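Local coordinates for protein transcriptional regulator (AraC-type DNA-binding domain-containing proteins) (Chromobacterium violaceum, PDB 3OIO) that probably acts as a transcription factor that binds specific DNA sequences through its AraC-type helix-turn-helix domain, at residues S53-Y56 / L57-R60. Residues are numbered along the deposited sequence; the frame is centred on the assembly and turned at random.
Sequences SKYY and LELR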
loop_
_atom_site.group_PDB
_atom_site.type_symbol
_atom_site.label_atom_id
_atom_site.label_comp_id
_atom_site.label_asym_id
_atom_site.label_seq_id
_atom_site.Cartn_x
_atom_site.Cartn_y
_atom_site.Cartn_z
ATOM N N SER A 53 7.789 5.371 0.665
ATOM C CA SER A 53 7.512 4.600 -0.551
ATOM C C SER A 53 7.212 3.139 -0.214
ATOM O O SER A 53 6.375 2.486 -0.861
ATOM C CB SER A 53 8.685 4.702 -1.531
ATOM O OG SER A 53 9.842 4.186 -0.926
ATOM N N LYS A 54 7.886 2.622 0.798
ATOM C CA LYS A 54 7.648 1.224 1.193
ATOM C C LYS A 54 6.345 1.045 1.939
ATOM O O LYS A 54 5.621 0.054 1.697
ATOM C CB LYS A 54 8.843 0.661 1.958
ATOM C CG LYS A 54 10.034 0.491 1.000
ATOM C CD LYS A 54 11.283 -0.014 1.709
ATOM C CE LYS A 54 12.457 -0.095 0.713
ATOM N NZ LYS A 54 13.714 -0.691 1.295
ATOM N N TYR A 55 5.977 2.030 2.770
ATOM C CA TYR A 55 4.667 1.969 3.402
ATOM C C TYR A 55 3.570 2.073 2.311
ATOM O O TYR A 55 2.543 1.393 2.366
ATOM C CB TYR A 55 4.507 3.087 4.465
ATOM C CG TYR A 55 3.210 2.956 5.192
ATOM C CD1 TYR A 55 3.102 2.174 6.338
ATOM C CD2 TYR A 55 2.053 3.562 4.674
ATOM C CE1 TYR A 55 1.855 2.013 6.980
ATOM C CE2 TYR A 55 0.816 3.402 5.285
ATOM C CZ TYR A 55 0.727 2.649 6.451
ATOM O OH TYR A 55 -0.501 2.487 7.058
ATOM N N TYR A 56 3.791 2.927 1.317
ATOM C CA TYR A 56 2.800 3.077 0.234
ATOM C C TYR A 56 2.596 1.745 -0.513
ATOM O O TYR A 56 1.460 1.364 -0.860
ATOM C CB TYR A 56 3.279 4.168 -0.749
ATOM C CG TYR A 56 2.180 5.072 -1.282
ATOM C CD1 TYR A 56 0.846 4.608 -1.423
ATOM C CD2 TYR A 56 2.482 6.380 -1.697
ATOM C CE1 TYR A 56 -0.163 5.462 -1.911
ATOM C CE2 TYR A 56 1.489 7.240 -2.195
ATOM C CZ TYR A 56 0.183 6.774 -2.322
ATOM O OH TYR A 56 -0.753 7.634 -2.829
ATOM N N LEU A 57 3.690 1.034 -0.730
ATOM C CA LEU A 57 3.605 -0.299 -1.336
ATOM C C LEU A 57 2.781 -1.227 -0.411
ATOM O O LEU A 57 1.922 -1.975 -0.896
ATOM C CB LEU A 57 4.995 -0.880 -1.555
ATOM C CG LEU A 57 5.005 -2.311 -2.140
ATOM C CD1 LEU A 57 4.323 -2.371 -3.536
ATOM C CD2 LEU A 57 6.479 -2.875 -2.190
ATOM N N GLU A 58 3.044 -1.194 0.902
ATOM C CA GLU A 58 2.239 -2.022 1.815
ATOM C C GLU A 58 0.741 -1.709 1.694
ATOM O O GLU A 58 -0.096 -2.607 1.718
ATOM C CB GLU A 58 2.624 -1.792 3.279
ATOM C CG GLU A 58 4.030 -2.173 3.646
ATOM C CD GLU A 58 4.277 -1.909 5.132
ATOM O OE1 GLU A 58 3.459 -2.337 5.968
ATOM O OE2 GLU A 58 5.274 -1.236 5.467
ATOM N N LEU A 59 0.424 -0.426 1.599
ATOM C CA LEU A 59 -0.956 0.016 1.496
ATOM C C LEU A 59 -1.592 -0.517 0.201
ATOM O O LEU A 59 -2.698 -1.079 0.221
ATOM C CB LEU A 59 -0.930 1.536 1.530
ATOM C CG LEU A 59 -2.186 2.361 1.565
ATOM C CD1 LEU A 59 -1.808 3.818 1.886
ATOM C CD2 LEU A 59 -2.827 2.230 0.202
ATOM N N ARG A 60 -0.877 -0.371 -0.916
ATOM C CA ARG A 60 -1.369 -0.854 -2.216
ATOM C C ARG A 60 -1.525 -2.385 -2.210
ATOM O O ARG A 60 -2.507 -2.900 -2.762
ATOM C CB ARG A 60 -0.421 -0.397 -3.340
ATOM C CG ARG A 60 -0.525 1.153 -3.574
ATOM C CD ARG A 60 0.684 1.777 -4.353
ATOM N NE ARG A 60 1.013 0.852 -5.431
ATOM C CZ ARG A 60 2.229 0.485 -5.795
ATOM N NH1 ARG A 60 2.352 -0.497 -6.716
ATOM N NH2 ARG A 60 3.303 1.096 -5.252
#
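Tyr55 and Glu58 meet where two consecutive turns of one helix follow each other, Tyr55 CD1 lying 4.1 Å from Glu58 OE2, obliquely to the ring. The extended glutamate crosses the tyrosine at about a right angle, its carboxylate plane turned 57° from the ring. With CG of Tyr55 trans to its backbone N (chi1 -175°), that ring leans forward along the helix, within reach of residues three and four positions ahead. Tyr56 meets the aliphatic part of Arg60, its CD1 being 4.1 Å from Arg60 CD; the two side chains cross at about a right angle, with the ring and guanidinium planes 63° apart. In the conformer described, Leu59 CD1 lies 4.3 Å from Tyr55 CE2 and the same distance from Tyr56 CD1, an apolar contact oblique to both rings that depends on that conformer.

Backbone bonding is that of a regular alpha-helix. The amides of Leu57, Glu58, Leu59 and Arg60 donate to the carbonyls of Ser53, Lys54, Tyr55 and Tyr56; the two at the forward end, Leu59 N to Tyr55 O and Arg60 N to Tyr56 O, both measure 2.9 Å.

The polar ends of the buried Tyr56 and of Arg60 are tied to other parts of the chain, Tyr56 OH by hydrogen bonds with both Asn19 O and Leu24 N, and Arg60 NE by donating to Cys82 O. These turns belong to helix 52-70, the long helix that connects the two helix-turn-helix subdomains of an AraC-type DNA-binding domain. Helix 7-17 packs against one flank through Val13, Met16 and Glu17, while Phe84, in the loop between helices 75-81 and 87-98, touches Leu57 and forms a cation-pi contact with Arg60.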